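PDB 6MJC: monopolin complex subunit CSM1 from Candida glabrata, which binds a peptide of the kinetochore protein Dsn1, probably recruiting the monopolin complex to kinetochores. Local coordinates for residues I8-F13 and T29-D34; E14-V19 and Q103-M108; D34-S39 and I43-L48. One frame throughout, in Å; residues are numbered along the deposited sequence.

Interaction 1 (I8-F13 and T29-D34); sequences IIKDLF and TGLWFD
Lys10 lies across Leu31 and Phe33 with the aliphatic part of its side chain, and this makes up the larger part of the apolar contact between helix 8-13 and strand 30-34. Its CB sits 3.5 Å from Leu31 CD2, the two side chains being nearly perpendicular. The approach of Lys10 CD to the same methyl is tighter still, but the lysine is poorly ordered and that closeness is doubtful. Lys10 runs antiparallel to the Phe33 side chain, with CG 3.7 Å from Phe33 CE1. Lys10 CG stands anti to the backbone N (chi1 171°), and the chain then bends at chi2 toward Asp11; the long ion pair between Lys10 NZ and Asp11 OD1, 3.9 Å, is weak and, given the disorder of the lysine, uncertain.

One turn along the helix, Phe13 and Phe33 form an oblique aromatic pair. The centroids of the Phe13 and Phe33 rings are 5.7 Å apart and the planes meet at 48°. Phe13 CD2 approaches the Phe33 edge near its plane, 3.6 Å from CE2. Here the N-terminal helix packs on an antiparallel sheet, consistent with the RWD-like fold found in several kinetochore proteins. Phe13 also reaches Tyr46 and Leu48 on the next strand and Leu101 of helix 101-113.

The strand has a polar pair of its own: Trp32 points away from the helix, and its NE1 donates to Thr29 OG1 at 2.9 Å, with the acceptor close to the indole plane. The indole meets the ring of Tyr25 almost parallel, and Trp32 also packs on an acidic side chain of the bound peptide.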
loop_
_atom_site.group_PDB
_atom_site.type_symbol
_atom_site.label_atom_id
_atom_site.label_comp_id
_atom_site.label_asym_id
_atom_site.label_seq_id
_atom_site.Cartn_x
_atom_site.Cartn_y
_atom_site.Cartn_z
ATOM N N ILE A 8 -5.976 4.671 -14.030
ATOM C CA ILE A 8 -5.921 6.113 -13.825
ATOM C C ILE A 8 -5.478 6.442 -12.404
ATOM O O ILE A 8 -4.609 7.295 -12.191
ATOM C CB ILE A 8 -7.288 6.739 -14.145
ATOM C CG1 ILE A 8 -7.609 6.531 -15.632
ATOM C CG2 ILE A 8 -7.294 8.218 -13.759
ATOM C CD1 ILE A 8 -9.055 6.816 -15.994
ATOM N N ILE A 9 -6.067 5.767 -11.408
ATOM C CA ILE A 9 -5.720 6.051 -10.014
ATOM C C ILE A 9 -4.259 5.730 -9.749
ATOM O O ILE A 9 -3.555 6.497 -9.078
ATOM C CB ILE A 9 -6.671 5.309 -9.052
ATOM C CG1 ILE A 9 -8.063 5.920 -9.264
ATOM C CG2 ILE A 9 -6.161 5.401 -7.660
ATOM C CD1 ILE A 9 -8.897 6.003 -8.031
ATOM N N LYS A 10 -3.800 4.564 -10.207
ATOM C CA LYS A 10 -2.398 4.188 -10.056
ATOM C C LYS A 10 -1.475 5.249 -10.646
ATOM O O LYS A 10 -0.510 5.680 -10.000
ATOM C CB LYS A 10 -2.132 2.835 -10.729
ATOM C CG LYS A 10 -0.652 2.455 -10.821
ATOM C CD LYS A 10 -0.309 1.841 -12.177
ATOM C CE LYS A 10 1.187 1.917 -12.467
ATOM N NZ LYS A 10 1.503 1.470 -13.862
ATOM N N ASP A 11 -1.736 5.640 -11.896
ATOM C CA ASP A 11 -0.867 6.593 -12.592
ATOM C C ASP A 11 -0.726 7.891 -11.807
ATOM O O ASP A 11 0.341 8.514 -11.788
ATOM C CB ASP A 11 -1.422 6.886 -13.987
ATOM C CG ASP A 11 -1.191 5.761 -14.945
ATOM O OD1 ASP A 11 -0.514 4.794 -14.539
ATOM O OD2 ASP A 11 -1.689 5.843 -16.089
ATOM N N LEU A 12 -1.813 8.357 -11.214
ATOM C CA LEU A 12 -1.713 9.544 -10.390
ATOM C C LEU A 12 -1.012 9.231 -9.074
ATOM O O LEU A 12 -0.209 10.034 -8.598
ATOM C CB LEU A 12 -3.100 10.131 -10.178
ATOM C CG LEU A 12 -3.829 10.457 -11.498
ATOM C CD1 LEU A 12 -5.160 11.127 -10.994
ATOM C CD2 LEU A 12 -3.118 11.262 -12.538
ATOM N N PHE A 13 -1.258 8.050 -8.491
ATOM C CA PHE A 13 -0.641 7.732 -7.203
ATOM C C PHE A 13 0.884 7.756 -7.295
ATOM O O PHE A 13 1.564 8.266 -6.386
ATOM C CB PHE A 13 -1.119 6.374 -6.684
ATOM C CG PHE A 13 -0.755 6.134 -5.240
ATOM C CD1 PHE A 13 -1.575 6.566 -4.230
ATOM C CD2 PHE A 13 0.425 5.532 -4.909
ATOM C CE1 PHE A 13 -1.250 6.393 -2.930
ATOM C CE2 PHE A 13 0.782 5.348 -3.597
ATOM C CZ PHE A 13 -0.065 5.783 -2.592
ATOM N N THR A 29 -6.188 -10.786 -10.045
ATOM C CA THR A 29 -6.837 -10.097 -8.937
ATOM C C THR A 29 -6.893 -8.581 -9.154
ATOM O O THR A 29 -7.809 -7.925 -8.656
ATOM C CB THR A 29 -6.085 -10.403 -7.641
ATOM O OG1 THR A 29 -4.812 -9.764 -7.700
ATOM C CG2 THR A 29 -5.901 -11.934 -7.425
ATOM N N GLY A 30 -5.911 -7.998 -9.835
ATOM C CA GLY A 30 -5.921 -6.560 -10.044
ATOM C C GLY A 30 -4.525 -6.025 -10.328
ATOM O O GLY A 30 -3.667 -6.737 -10.832
ATOM N N LEU A 31 -4.335 -4.755 -10.010
ATOM C CA LEU A 31 -3.131 -4.009 -10.340
ATOM C C LEU A 31 -2.392 -3.722 -9.056
ATOM O O LEU A 31 -2.995 -3.216 -8.103
ATOM C CB LEU A 31 -3.482 -2.708 -11.067
ATOM C CG LEU A 31 -2.305 -1.762 -11.254
ATOM C CD1 LEU A 31 -1.236 -2.348 -12.131
ATOM C CD2 LEU A 31 -2.823 -0.430 -11.841
ATOM N N TRP A 32 -1.109 -4.107 -9.009
ATOM C CA TRP A 32 -0.316 -4.089 -7.797
ATOM C C TRP A 32 0.965 -3.326 -8.030
ATOM O O TRP A 32 1.543 -3.386 -9.117
ATOM C CB TRP A 32 0.045 -5.531 -7.309
ATOM C CG TRP A 32 -1.136 -6.333 -6.935
ATOM C CD1 TRP A 32 -2.033 -6.942 -7.791
ATOM C CD2 TRP A 32 -1.586 -6.596 -5.628
ATOM N NE1 TRP A 32 -2.996 -7.588 -7.076
ATOM C CE2 TRP A 32 -2.757 -7.390 -5.740
ATOM C CE3 TRP A 32 -1.138 -6.222 -4.358
ATOM C CZ2 TRP A 32 -3.456 -7.855 -4.626
ATOM C CZ3 TRP A 32 -1.845 -6.680 -3.246
ATOM C CH2 TRP A 32 -2.992 -7.480 -3.391
ATOM N N PHE A 33 1.445 -2.631 -6.988
ATOM C CA PHE A 33 2.763 -2.030 -7.136
ATOM C C PHE A 33 3.470 -1.825 -5.812
ATOM O O PHE A 33 2.837 -1.629 -4.778
ATOM C CB PHE A 33 2.718 -0.700 -7.851
ATOM C CG PHE A 33 1.729 0.260 -7.310
ATOM C CD1 PHE A 33 0.433 0.231 -7.778
ATOM C CD2 PHE A 33 2.079 1.215 -6.382
ATOM C CE1 PHE A 33 -0.502 1.120 -7.329
ATOM C CE2 PHE A 33 1.137 2.144 -5.933
ATOM C CZ PHE A 33 -0.154 2.086 -6.401
ATOM N N ASP A 34 4.797 -1.886 -5.866
ATOM C CA ASP A 34 5.635 -1.706 -4.688
ATOM C C ASP A 34 5.945 -0.222 -4.588
ATOM O O ASP A 34 6.201 0.427 -5.605
ATOM C CB ASP A 34 6.948 -2.465 -4.801
ATOM C CG ASP A 34 6.843 -3.882 -4.329
ATOM O OD1 ASP A 34 5.726 -4.358 -4.057
ATOM O OD2 ASP A 34 7.902 -4.523 -4.227
#

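Interaction 2 (E14-V19 and Q103-M108); sequences EHLCGV and QFYIKM
Leu16 to Val19 make a type II beta turn, closed by the bond from Val19 N to Leu16 O at 3.2 Å, which presents the carbonyl of Cys17 to Tyr105 on helix 103-108. The turn links the N-terminal helix to the first strand of the antiparallel sheet, and the C-terminal helix that carries Tyr105 lies on the same face of that sheet as the N-terminal helix, as expected of the RWD-like alpha-beta fold that this domain probably has. Gly18 occupies the third position of the turn with a positive phi of 84°, and its backbone is hydrogen-bonded onward to Gly38.

Tyr105 makes every side-chain contact from the helix. With CG anti to the backbone N (chi1 165°), the ring extends from the helix to the turn, where it meets Leu16, Cys17 and Val19. Leu16 and Tyr105 point past each other head to tail, and Leu16 places CD1 over one face in a CH-pi contact, 4.0 Å from the centroid of the Tyr105 ring. Leu16 CB follows farther out, near Tyr105 CE1 and CZ. Val19 crosses obliquely and touches with a single branch, its CG2 lying 3.8 Å from Tyr105 CE1. Next to Tyr105 on the helix, Phe104 packs on an aromatic side chain of the bound peptide, and Gln103 OE1 is hydrogen-bonded to the peptide backbone.

The hydroxyl at the end of the ring makes the polar link between the segments: Tyr105 OH donates to Cys17 O at 2.7 Å, in the carbonyl plane and on a lone pair, with a C=O...donor angle of 130°.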
loop_
_atom_site.group_PDB
_atom_site.type_symbol
_atom_site.label_atom_id
_atom_site.label_comp_id
_atom_site.label_asym_id
_atom_site.label_seq_id
_atom_site.Cartn_x
_atom_site.Cartn_y
_atom_site.Cartn_z
ATOM N N GLU A 14 1.434 7.296 -8.429
ATOM C CA GLU A 14 2.877 7.210 -8.600
ATOM C C GLU A 14 3.548 8.564 -8.648
ATOM O O GLU A 14 4.771 8.630 -8.507
ATOM C CB GLU A 14 3.234 6.426 -9.873
ATOM C CG GLU A 14 2.824 7.032 -11.193
ATOM C CD GLU A 14 3.140 6.115 -12.368
ATOM O OE1 GLU A 14 2.783 6.463 -13.518
ATOM O OE2 GLU A 14 3.749 5.047 -12.134
ATOM N N HIS A 15 2.801 9.640 -8.912
ATOM C CA HIS A 15 3.391 10.962 -9.000
ATOM C C HIS A 15 3.121 11.797 -7.751
ATOM O O HIS A 15 3.348 13.015 -7.771
ATOM C CB HIS A 15 2.855 11.695 -10.235
ATOM C CG HIS A 15 3.305 11.115 -11.548
ATOM N ND1 HIS A 15 2.517 10.268 -12.298
ATOM C CD2 HIS A 15 4.472 11.230 -12.221
ATOM C CE1 HIS A 15 3.170 9.910 -13.390
ATOM N NE2 HIS A 15 4.358 10.484 -13.370
ATOM N N LEU A 16 2.583 11.194 -6.691
ATOM C CA LEU A 16 2.338 11.930 -5.456
ATOM C C LEU A 16 3.654 12.335 -4.805
ATOM O O LEU A 16 4.678 11.681 -4.983
ATOM C CB LEU A 16 1.534 11.078 -4.479
ATOM C CG LEU A 16 0.054 10.894 -4.788
ATOM C CD1 LEU A 16 -0.565 9.909 -3.819
ATOM C CD2 LEU A 16 -0.666 12.199 -4.728
ATOM N N CYS A 17 3.623 13.433 -4.052
ATOM C CA CYS A 17 4.831 13.925 -3.397
ATOM C C CYS A 17 5.351 12.850 -2.456
ATOM O O CYS A 17 4.590 12.276 -1.675
ATOM C CB CYS A 17 4.561 15.211 -2.596
ATOM S SG CYS A 17 4.308 16.699 -3.516
ATOM N N GLY A 18 6.636 12.534 -2.561
ATOM C CA GLY A 18 7.225 11.631 -1.596
ATOM C C GLY A 18 7.039 10.163 -1.884
ATOM O O GLY A 18 7.410 9.327 -1.050
ATOM N N VAL A 19 6.473 9.817 -3.036
ATOM C CA VAL A 19 6.114 8.448 -3.383
ATOM C C VAL A 19 7.020 7.974 -4.512
ATOM O O VAL A 19 7.190 8.666 -5.515
ATOM C CB VAL A 19 4.638 8.371 -3.799
ATOM C CG1 VAL A 19 4.356 7.090 -4.617
ATOM C CG2 VAL A 19 3.743 8.440 -2.581
ATOM N N GLN A 103 -7.099 9.524 2.683
ATOM C CA GLN A 103 -6.849 9.477 4.122
ATOM C C GLN A 103 -5.617 8.628 4.433
ATOM O O GLN A 103 -4.827 8.960 5.321
ATOM C CB GLN A 103 -8.075 8.928 4.863
ATOM C CG GLN A 103 -9.348 9.755 4.763
ATOM C CD GLN A 103 -10.523 9.067 5.438
ATOM O OE1 GLN A 103 -10.395 8.516 6.534
ATOM N NE2 GLN A 103 -11.668 9.077 4.778
ATOM N N PHE A 104 -5.466 7.502 3.738
ATOM C CA PHE A 104 -4.327 6.615 3.954
ATOM C C PHE A 104 -3.019 7.321 3.630
ATOM O O PHE A 104 -2.080 7.309 4.424
ATOM C CB PHE A 104 -4.437 5.383 3.072
ATOM C CG PHE A 104 -3.117 4.656 2.906
ATOM C CD1 PHE A 104 -2.689 3.762 3.850
ATOM C CD2 PHE A 104 -2.285 4.911 1.827
ATOM C CE1 PHE A 104 -1.476 3.111 3.712
ATOM C CE2 PHE A 104 -1.071 4.266 1.685
ATOM C CZ PHE A 104 -0.649 3.382 2.643
ATOM N N TYR A 105 -2.968 8.008 2.481
ATOM C CA TYR A 105 -1.736 8.664 2.066
ATOM C C TYR A 105 -1.375 9.787 3.030
ATOM O O TYR A 105 -0.209 9.960 3.388
ATOM C CB TYR A 105 -1.877 9.198 0.636
ATOM C CG TYR A 105 -0.794 10.188 0.249
ATOM C CD1 TYR A 105 0.485 9.757 -0.134
ATOM C CD2 TYR A 105 -1.045 11.526 0.275
ATOM C CE1 TYR A 105 1.464 10.697 -0.485
ATOM C CE2 TYR A 105 -0.078 12.483 -0.093
ATOM C CZ TYR A 105 1.174 12.044 -0.461
ATOM O OH TYR A 105 2.090 13.011 -0.800
ATOM N N ILE A 106 -2.366 10.547 3.476
ATOM C CA ILE A 106 -2.116 11.625 4.428
ATOM C C ILE A 106 -1.611 11.077 5.755
ATOM O O ILE A 106 -0.669 11.621 6.339
ATOM C CB ILE A 106 -3.386 12.448 4.642
ATOM C CG1 ILE A 106 -3.775 13.181 3.359
ATOM C CG2 ILE A 106 -3.170 13.471 5.778
ATOM C CD1 ILE A 106 -5.098 13.892 3.413
ATOM N N LYS A 107 -2.270 10.043 6.284
ATOM C CA LYS A 107 -1.845 9.412 7.541
ATOM C C LYS A 107 -0.415 8.907 7.440
ATOM O O LYS A 107 0.421 9.146 8.332
ATOM C CB LYS A 107 -2.786 8.254 7.876
ATOM C CG LYS A 107 -2.430 7.404 9.109
ATOM C CD LYS A 107 -2.401 8.230 10.366
ATOM C CE LYS A 107 -3.784 8.495 10.899
ATOM N NZ LYS A 107 -3.689 9.074 12.274
ATOM N N MET A 108 -0.100 8.217 6.346
ATOM C CA MET A 108 1.263 7.705 6.186
ATOM C C MET A 108 2.258 8.852 6.109
ATOM O O MET A 108 3.318 8.812 6.743
ATOM C CB MET A 108 1.377 6.824 4.943
ATOM C CG MET A 108 2.777 6.273 4.701
ATOM S SD MET A 108 3.264 4.989 5.828
ATOM C CE MET A 108 2.260 3.657 5.178
#

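Interaction 3 (D34-S39 and I43-L48); sequences DTSQGS and IMDYKL
Thr35 and Tyr46 bond through both backbone groups, with Thr35 N donating to Tyr46 O at 2.7 Å and Tyr46 N returning to Thr35 O at 2.9 Å. Gln37 and Met44 repeat the exchange two residues on: Gln37 N reaches Met44 O at 2.9 Å and Met44 N reaches Gln37 O at 3.0 Å. A water bridges Asp45 OD1, at a rather short distance, and, weakly, Thr35 O, to which Tyr46 N already donates.

Among the side chains, Tyr46 OH donates to Gln37 OE1 at 2.6 Å, tilted 16° from the plane of the amide carbonyl. Tyr46 CG lies between its backbone N and carbonyl carbon (chi1 58°), which folds the ring back over the neighbouring strand. One face of it receives Thr35 CB in a CH-pi contact, 4.0 Å from the centroid of the Tyr46 ring. Thr35 OG1, beside this ring, is buried without a polar partner.

Other polar ends are satisfied by residues beyond the hairpin. Ser36 OG is hydrogen-bonded to Arg20 and Asp45 OD2 is salt-bridged to Arg74, while Lys47 NZ is held by Tyr25 OH; Asp34 OD1 lies against the aliphatic part of Lys47, 3.4 Å from Lys47 CG. The non-hydrogen-bonded pairs Asp34-Lys47 and Ser36-Asp45 alternate with the bonded ones, the regular register of an antiparallel beta hairpin, here formed by the second and third strands of the sheet.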
loop_
_atom_site.group_PDB
_atom_site.type_symbol
_atom_site.label_atom_id
_atom_site.label_comp_id
_atom_site.label_asym_id
_atom_site.label_seq_id
_atom_site.Cartn_x
_atom_site.Cartn_y
_atom_site.Cartn_z
ATOM N N ASP A 34 4.797 -1.886 -5.866
ATOM C CA ASP A 34 5.635 -1.706 -4.688
ATOM C C ASP A 34 5.945 -0.222 -4.588
ATOM O O ASP A 34 6.201 0.427 -5.605
ATOM C CB ASP A 34 6.948 -2.465 -4.801
ATOM C CG ASP A 34 6.843 -3.882 -4.329
ATOM O OD1 ASP A 34 5.726 -4.358 -4.057
ATOM O OD2 ASP A 34 7.902 -4.523 -4.227
ATOM N N THR A 35 5.947 0.304 -3.371
ATOM C CA THR A 35 6.076 1.735 -3.146
ATOM C C THR A 35 7.041 1.950 -1.993
ATOM O O THR A 35 7.074 1.164 -1.037
ATOM C CB THR A 35 4.737 2.373 -2.754
ATOM O OG1 THR A 35 3.713 1.950 -3.650
ATOM C CG2 THR A 35 4.834 3.881 -2.805
ATOM N N SER A 36 7.814 3.014 -2.102
ATOM C CA SER A 36 8.604 3.589 -1.032
ATOM C C SER A 36 8.066 4.987 -0.790
ATOM O O SER A 36 7.889 5.762 -1.739
ATOM C CB SER A 36 10.089 3.601 -1.431
ATOM O OG SER A 36 10.858 4.246 -0.452
ATOM N N GLN A 37 7.766 5.301 0.456
ATOM C CA GLN A 37 7.254 6.618 0.796
ATOM C C GLN A 37 8.064 7.195 1.941
ATOM O O GLN A 37 8.506 6.455 2.827
ATOM C CB GLN A 37 5.784 6.549 1.193
ATOM C CG GLN A 37 5.181 7.876 1.305
ATOM C CD GLN A 37 3.718 7.881 1.567
ATOM O OE1 GLN A 37 3.016 6.924 1.324
ATOM N NE2 GLN A 37 3.241 8.997 2.069
ATOM N N GLY A 38 8.289 8.502 1.906
ATOM C CA GLY A 38 8.911 9.206 3.010
ATOM C C GLY A 38 10.250 9.801 2.621
ATOM O O GLY A 38 10.847 9.468 1.601
ATOM N N SER A 39 10.711 10.706 3.481
ATOM C CA SER A 39 11.859 11.536 3.221
ATOM C C SER A 39 13.021 11.085 4.110
ATOM O O SER A 39 13.105 9.890 4.474
ATOM C CB SER A 39 11.432 12.989 3.426
ATOM O OG SER A 39 10.995 13.169 4.754
ATOM N N ILE A 43 11.468 6.231 6.184
ATOM C CA ILE A 43 11.013 5.617 4.948
ATOM C C ILE A 43 10.248 4.349 5.282
ATOM O O ILE A 43 10.729 3.508 6.056
ATOM C CB ILE A 43 12.179 5.302 3.998
ATOM C CG1 ILE A 43 12.785 6.592 3.450
ATOM C CG2 ILE A 43 11.684 4.420 2.858
ATOM C CD1 ILE A 43 14.001 6.377 2.568
ATOM N N MET A 44 9.108 4.177 4.629
ATOM C CA MET A 44 8.302 2.977 4.707
ATOM C C MET A 44 8.116 2.404 3.311
ATOM O O MET A 44 7.790 3.140 2.367
ATOM C CB MET A 44 6.959 3.302 5.341
ATOM C CG MET A 44 6.050 2.129 5.488
ATOM S SD MET A 44 6.652 1.064 6.834
ATOM C CE MET A 44 5.517 -0.245 6.533
ATOM N N ASP A 45 8.391 1.112 3.180
ATOM C CA ASP A 45 8.100 0.386 1.964
ATOM C C ASP A 45 6.805 -0.388 2.144
ATOM O O ASP A 45 6.544 -0.995 3.198
ATOM C CB ASP A 45 9.244 -0.560 1.565
ATOM C CG ASP A 45 10.431 0.159 0.956
ATOM O OD1 ASP A 45 10.418 0.465 -0.253
ATOM O OD2 ASP A 45 11.400 0.393 1.685
ATOM N N TYR A 46 5.987 -0.366 1.108
ATOM C CA TYR A 46 4.731 -1.110 1.126
ATOM C C TYR A 46 4.308 -1.415 -0.298
ATOM O O TYR A 46 4.760 -0.790 -1.262
ATOM C CB TYR A 46 3.622 -0.344 1.874
ATOM C CG TYR A 46 3.275 1.043 1.344
ATOM C CD1 TYR A 46 2.274 1.200 0.398
ATOM C CD2 TYR A 46 3.907 2.173 1.814
ATOM C CE1 TYR A 46 1.929 2.484 -0.101
ATOM C CE2 TYR A 46 3.577 3.462 1.318
ATOM C CZ TYR A 46 2.586 3.598 0.381
ATOM O OH TYR A 46 2.217 4.846 -0.104
ATOM N N LYS A 47 3.391 -2.355 -0.412
ATOM C CA LYS A 47 2.768 -2.727 -1.677
ATOM C C LYS A 47 1.300 -2.348 -1.596
ATOM O O LYS A 47 0.677 -2.555 -0.558
ATOM C CB LYS A 47 2.956 -4.237 -1.864
ATOM C CG LYS A 47 2.501 -4.826 -3.161
ATOM C CD LYS A 47 2.794 -6.348 -3.040
ATOM C CE LYS A 47 2.247 -7.065 -4.223
ATOM N NZ LYS A 47 2.440 -8.502 -4.030
ATOM N N LEU A 48 0.768 -1.725 -2.654
ATOM C CA LEU A 48 -0.661 -1.465 -2.791
ATOM C C LEU A 48 -1.225 -2.382 -3.864
ATOM O O LEU A 48 -0.632 -2.546 -4.940
ATOM C CB LEU A 48 -0.940 -0.012 -3.184
ATOM C CG LEU A 48 -0.727 1.037 -2.092
ATOM C CD1 LEU A 48 -1.216 2.328 -2.616
ATOM C CD2 LEU A 48 -1.421 0.667 -0.779
HETATM O O HOH W 1 8.973 -0.764 -1.904
#

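From the N terminus, helix 5-13 opens interaction 1, which closes when strand 30-37 runs alongside it in the same direction. Interaction 2 begins in the turn right after the helix, before interaction 1 has closed, and closes only at helix 101-113, so the two cross along the chain. Interaction 3 follows interaction 1 in series, taking over strand 30-37 at their shared Asp34, and forms a hairpin with a short connection wholly within the long span of interaction 2. The sites also touch in space: Phe13 CZ packs on Tyr46 OH, while Tyr105 and Met108 pack on Gln37. Together they tie both terminal helices and the turn at 16-19 to the second and third strands.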